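Local coordinates for membrane-bound lytic murein transglycosylase (Agrobacterium tumefaciens, PDB 2PNW), which probably cleaves the glycan strands of peptidoglycan as a lytic transglycosylase of the MltA family, leaving 1,6-anhydromuramoyl ends, at residues 30-35 against 319-324; 55-60 against 296-301. All blocks are in the same frame, centred on the assembly; numbering follows the deposited sequence.

Contact 1. Residues 30-35 against 319-324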
loop_
_atom_site.group_PDB
_atom_site.type_symbol
_atom_site.label_atom_id
_atom_site.label_comp_id
_atom_site.label_asym_id
_atom_site.label_seq_id
_atom_site.Cartn_x
_atom_site.Cartn_y
_atom_site.Cartn_z
ATOM N N PRO A 30 -16.846 9.147 5.305
ATOM C CA PRO A 30 -16.842 7.855 5.984
ATOM C C PRO A 30 -15.438 7.314 6.286
ATOM O O PRO A 30 -15.258 6.649 7.287
ATOM C CB PRO A 30 -17.543 6.916 4.993
ATOM C CG PRO A 30 -18.370 7.801 4.136
ATOM C CD PRO A 30 -17.565 9.083 4.012
ATOM N N ALA A 31 -14.478 7.542 5.397
ATOM C CA ALA A 31 -13.115 7.052 5.637
ATOM C C ALA A 31 -12.525 7.755 6.865
ATOM O O ALA A 31 -11.896 7.106 7.703
ATOM C CB ALA A 31 -12.230 7.277 4.405
ATOM N N MET A 32 -12.722 9.070 6.966
ATOM C CA MET A 32 -12.250 9.825 8.153
ATOM C C MET A 32 -12.931 9.301 9.436
ATOM O O MET A 32 -12.298 9.197 10.499
ATOM C CB MET A 32 -12.511 11.337 7.981
ATOM C CG MET A 32 -11.497 12.080 7.040
ATOM S SD MET A 32 -11.588 13.935 7.128
ATOM C CE MET A 32 -13.217 14.090 6.360
ATOM N N ALA A 33 -14.224 8.970 9.350
ATOM C CA ALA A 33 -14.906 8.331 10.499
ATOM C C ALA A 33 -14.270 6.983 10.914
ATOM O O ALA A 33 -14.178 6.658 12.115
ATOM C CB ALA A 33 -16.425 8.171 10.208
ATOM N N THR A 34 -13.810 6.188 9.941
ATOM C CA THR A 34 -13.182 4.918 10.296
ATOM C C THR A 34 -11.830 5.172 10.985
ATOM O O THR A 34 -11.461 4.431 11.903
ATOM C CB THR A 34 -12.968 3.931 9.083
ATOM O OG1 THR A 34 -12.066 4.502 8.133
ATOM C CG2 THR A 34 -14.278 3.644 8.381
ATOM N N ILE A 35 -11.101 6.187 10.519
ATOM C CA ILE A 35 -9.804 6.549 11.137
ATOM C C ILE A 35 -10.041 7.014 12.575
ATOM O O ILE A 35 -9.320 6.604 13.492
ATOM C CB ILE A 35 -9.095 7.656 10.356
ATOM C CG1 ILE A 35 -8.785 7.170 8.923
ATOM C CG2 ILE A 35 -7.733 7.995 11.022
ATOM C CD1 ILE A 35 -8.495 8.377 7.991
ATOM N N LEU A 319 -8.600 14.842 -4.146
ATOM C CA LEU A 319 -8.212 14.728 -2.745
ATOM C C LEU A 319 -8.289 13.283 -2.290
ATOM O O LEU A 319 -9.287 12.589 -2.542
ATOM C CB LEU A 319 -9.122 15.583 -1.875
ATOM C CG LEU A 319 -8.674 15.777 -0.411
ATOM C CD1 LEU A 319 -7.300 16.492 -0.330
ATOM C CD2 LEU A 319 -9.719 16.559 0.332
ATOM N N MET A 320 -7.241 12.847 -1.598
ATOM C CA MET A 320 -7.122 11.444 -1.198
ATOM C C MET A 320 -6.711 11.403 0.265
ATOM O O MET A 320 -6.360 12.428 0.841
ATOM C CB MET A 320 -6.062 10.744 -2.074
ATOM C CG MET A 320 -6.299 10.830 -3.635
ATOM S SD MET A 320 -5.005 9.954 -4.566
ATOM C CE MET A 320 -5.719 8.316 -4.400
ATOM N N LEU A 321 -6.785 10.226 0.889
ATOM C CA LEU A 321 -6.246 10.087 2.231
ATOM C C LEU A 321 -5.092 9.110 2.210
ATOM O O LEU A 321 -5.122 8.121 1.474
ATOM C CB LEU A 321 -7.304 9.615 3.226
ATOM C CG LEU A 321 -8.477 10.585 3.462
ATOM C CD1 LEU A 321 -9.592 9.832 4.158
ATOM C CD2 LEU A 321 -8.024 11.775 4.294
ATOM N N ALA A 322 -4.078 9.394 3.029
ATOM C CA ALA A 322 -2.918 8.493 3.162
ATOM C C ALA A 322 -3.303 7.318 4.044
ATOM O O ALA A 322 -3.366 7.459 5.260
ATOM C CB ALA A 322 -1.734 9.248 3.777
ATOM N N LEU A 323 -3.593 6.166 3.439
ATOM C CA LEU A 323 -4.153 5.054 4.205
ATOM C C LEU A 323 -3.302 3.779 4.103
ATOM O O LEU A 323 -3.692 2.727 4.602
ATOM C CB LEU A 323 -5.595 4.770 3.743
ATOM C CG LEU A 323 -6.601 5.885 4.115
ATOM C CD1 LEU A 323 -7.918 5.534 3.474
ATOM C CD2 LEU A 323 -6.741 6.011 5.628
ATOM N N ASP A 324 -2.130 3.871 3.467
ATOM C CA ASP A 324 -1.291 2.674 3.339
ATOM C C ASP A 324 0.163 3.073 3.120
ATOM O O ASP A 324 0.475 4.244 2.995
ATOM C CB ASP A 324 -1.785 1.794 2.164
ATOM C CG ASP A 324 -1.303 0.329 2.262
ATOM O OD1 ASP A 324 -0.737 -0.112 3.319
ATOM O OD2 ASP A 324 -1.508 -0.396 1.262
#
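Ala31, Met32 and Ile35 make a buried, wholly apolar helix-on-strand contact with Leu321 and Leu323, where helix 28-39 lies over one face of strand 316-324. The two short segments run nearly the same way, at 24° to each other, and their axes come no closer than 10.4 Å, a gap filled by side chains. One methyl does most of the bridging: Leu321 CD1 sits 3.7 Å from Ala31 CB, with Met32 CG at 4.1 Å and Ile35 CD1 at 4.2 Å. Ala31 ends at CB, so the leucine methyl meets the side of the helix there, while the Met32 chain crosses Leu321 at about a right angle. One turn on, Ile35 places CG1 anti to its own carbonyl carbon (chi1 -62°), and Leu323 CD2 lies 3.8 Å from Ile35 CD1 and 4.0 Å from Ile35 CG1, the two side chains meeting at a slant. Within the helix, Ala31 O accepts from both Ile35 N and Thr34 OG1, the hydroxyl at 2.6 Å and tilted 18° from the carbonyl plane. Met32 and Ile35 also touch Leu61 of helix 54-66, so the strand's leucines enter a core shared by two helices. Strand 316-324 falls in the 3D domain, of the double-psi beta-barrel clan, and alternate residues Leu321 and Leu323 (Ala322 points away) set an N-terminal helix on the side of that probable barrel.

Contact 2. Residues 55-60 against 296-301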
loop_
_atom_site.group_PDB
_atom_site.type_symbol
_atom_site.label_atom_id
_atom_site.label_comp_id
_atom_site.label_asym_id
_atom_site.label_seq_id
_atom_site.Cartn_x
_atom_site.Cartn_y
_atom_site.Cartn_z
ATOM N N ALA A 55 -2.590 13.000 17.215
ATOM C CA ALA A 55 -3.461 13.912 17.973
ATOM C C ALA A 55 -3.880 15.150 17.177
ATOM O O ALA A 55 -5.021 15.602 17.293
ATOM C CB ALA A 55 -2.808 14.338 19.290
ATOM N N GLU A 56 -2.973 15.707 16.386
ATOM C CA GLU A 56 -3.303 16.864 15.523
ATOM C C GLU A 56 -4.320 16.459 14.448
ATOM O O GLU A 56 -5.285 17.173 14.183
ATOM C CB GLU A 56 -2.037 17.463 14.899
ATOM C CG GLU A 56 -1.242 18.302 15.932
ATOM C CD GLU A 56 0.142 18.745 15.480
ATOM O OE1 GLU A 56 0.830 18.053 14.686
ATOM O OE2 GLU A 56 0.552 19.830 15.937
ATOM N N LEU A 57 -4.103 15.296 13.851
ATOM C CA LEU A 57 -5.070 14.738 12.892
ATOM C C LEU A 57 -6.453 14.559 13.522
ATOM O O LEU A 57 -7.466 14.873 12.903
ATOM C CB LEU A 57 -4.579 13.398 12.351
ATOM C CG LEU A 57 -5.571 12.564 11.493
ATOM C CD1 LEU A 57 -5.921 13.252 10.174
ATOM C CD2 LEU A 57 -5.054 11.150 11.257
ATOM N N VAL A 58 -6.494 14.042 14.745
ATOM C CA VAL A 58 -7.767 13.835 15.458
ATOM C C VAL A 58 -8.567 15.138 15.553
ATOM O O VAL A 58 -9.779 15.131 15.428
ATOM C CB VAL A 58 -7.540 13.179 16.846
ATOM C CG1 VAL A 58 -8.769 13.347 17.765
ATOM C CG2 VAL A 58 -7.228 11.691 16.655
ATOM N N SER A 59 -7.891 16.272 15.701
ATOM C CA SER A 59 -8.630 17.523 15.782
ATOM C C SER A 59 -9.434 17.771 14.503
ATOM O O SER A 59 -10.597 18.175 14.597
ATOM C CB SER A 59 -7.733 18.720 16.158
ATOM O OG SER A 59 -6.852 19.033 15.095
ATOM N N LEU A 60 -8.851 17.472 13.332
ATOM C CA LEU A 60 -9.576 17.560 12.045
ATOM C C LEU A 60 -10.699 16.527 11.937
ATOM O O LEU A 60 -11.816 16.849 11.510
ATOM C CB LEU A 60 -8.612 17.418 10.859
ATOM C CG LEU A 60 -9.167 17.520 9.420
ATOM C CD1 LEU A 60 -9.760 18.912 9.144
ATOM C CD2 LEU A 60 -8.067 17.237 8.448
ATOM N N PHE A 296 -0.127 8.688 8.638
ATOM C CA PHE A 296 -1.370 8.160 8.056
ATOM C C PHE A 296 -2.597 9.014 8.387
ATOM O O PHE A 296 -2.661 9.649 9.449
ATOM C CB PHE A 296 -1.638 6.727 8.527
ATOM C CG PHE A 296 -0.613 5.714 8.047
ATOM C CD1 PHE A 296 -0.091 5.771 6.762
ATOM C CD2 PHE A 296 -0.205 4.690 8.887
ATOM C CE1 PHE A 296 0.857 4.816 6.311
ATOM C CE2 PHE A 296 0.745 3.723 8.446
ATOM C CZ PHE A 296 1.270 3.798 7.161
ATOM N N GLY A 297 -3.566 9.012 7.477
ATOM C CA GLY A 297 -4.844 9.659 7.728
ATOM C C GLY A 297 -4.941 11.082 7.211
ATOM O O GLY A 297 -6.028 11.635 7.194
ATOM N N LEU A 298 -3.818 11.686 6.841
ATOM C CA LEU A 298 -3.828 13.070 6.365
ATOM C C LEU A 298 -4.307 13.146 4.915
ATOM O O LEU A 298 -4.035 12.228 4.140
ATOM C CB LEU A 298 -2.432 13.667 6.471
ATOM C CG LEU A 298 -2.093 14.041 7.908
ATOM C CD1 LEU A 298 -0.612 14.251 8.017
ATOM C CD2 LEU A 298 -2.867 15.319 8.268
ATOM N N PRO A 299 -5.037 14.220 4.557
ATOM C CA PRO A 299 -5.462 14.387 3.164
ATOM C C PRO A 299 -4.332 14.893 2.277
ATOM O O PRO A 299 -3.540 15.754 2.701
ATOM C CB PRO A 299 -6.592 15.456 3.242
ATOM C CG PRO A 299 -6.845 15.661 4.734
ATOM C CD PRO A 299 -5.544 15.313 5.411
ATOM N N PHE A 300 -4.270 14.353 1.063
ATOM C CA PHE A 300 -3.326 14.799 0.047
ATOM C C PHE A 300 -4.114 15.082 -1.210
ATOM O O PHE A 300 -4.872 14.211 -1.659
ATOM C CB PHE A 300 -2.304 13.686 -0.294
ATOM C CG PHE A 300 -1.227 13.478 0.753
ATOM C CD1 PHE A 300 0.081 13.909 0.519
ATOM C CD2 PHE A 300 -1.510 12.823 1.951
ATOM C CE1 PHE A 300 1.092 13.697 1.478
ATOM C CE2 PHE A 300 -0.520 12.636 2.937
ATOM C CZ PHE A 300 0.784 13.057 2.691
ATOM N N PHE A 301 -3.927 16.275 -1.791
ATOM C CA PHE A 301 -4.478 16.551 -3.123
ATOM C C PHE A 301 -3.414 16.226 -4.166
ATOM O O PHE A 301 -2.296 16.758 -4.104
ATOM C CB PHE A 301 -4.950 18.006 -3.251
ATOM C CG PHE A 301 -5.728 18.273 -4.531
ATOM C CD1 PHE A 301 -7.084 18.000 -4.610
ATOM C CD2 PHE A 301 -5.083 18.796 -5.651
ATOM C CE1 PHE A 301 -7.795 18.221 -5.803
ATOM C CE2 PHE A 301 -5.776 19.018 -6.827
ATOM C CZ PHE A 301 -7.131 18.747 -6.904
#
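Leu57 meets the backbone of Phe296 and Gly297 with both of its methyls, while Leu60, one turn along helix 54-66, reaches Pro299 at the start of strand 299-304. The methyl-to-backbone contacts are the closest. Leu57 turns CG anti to its own backbone N (chi1 171°), and the isobutyl fork spans the turn leading into the strand: CD2 lies 3.4 Å from Phe296 O, and CD1 lies 3.4 Å from Gly297 O. Leu57 CD2 is also 3.8 Å from Gly297 CA, where a CB would run into that methyl and, at phi 95°, would press on the carbonyl O of Phe296. The Phe296 ring leads off elsewhere, onto Ala276 and Ala277, and leaves its carbonyl to face the leucine.

The contacts between side chains are looser. Leu57 CD1 is 4.2 Å from Leu298 CD2, and Leu60 CD2 is likewise 4.2 Å from Pro299 CG. Phe78 beside Leu60 and Phe79 beside Pro299, both from helix 72-82, extend this apolar layer.

Polar bonds stay within each partner or lead away from the contact. Ser59 OG donates to Glu56 O at 2.6 Å, in the carbonyl plane and on a lone pair, while Glu56 OE2 forms a salt bridge with Arg369. On the other segment, Gly297 and Leu298 make backbone hydrogen bonds with Ala322.

Taken together, the helix is held to the turn by the fit of the Leu57 methyls against the backbone and by apolar burial at Leu298 and Pro299. The chemistry has a cost: Gly297 O is buried with no hydrogen-bond partner in the model, and the nearest group across the contact is a methyl, which can offer dispersion but hardly replace a donor.

Overall arrangement
From the N terminus the chain forms helix 28-39 and then helix 54-66, passes through the MltA-specific insert region, and returns in the 3D domain as consecutive strands 299-304 and 316-324. Contact 2 closes a loop of 235 residues between 55-60 and 296-301; it nests inside the 283-residue loop closed by contact 1, so the first helix pairs with the later strand. Their centres lie about 9 Å apart. The two strands are antiparallel neighbours, and Met320 N lies 2.7 Å from Phe300 O, a probable hydrogen bond. Ile35 touching Leu57 joins the helices, so the two N-terminal helices pack together against a neighbouring pair of strands of the 3D domain.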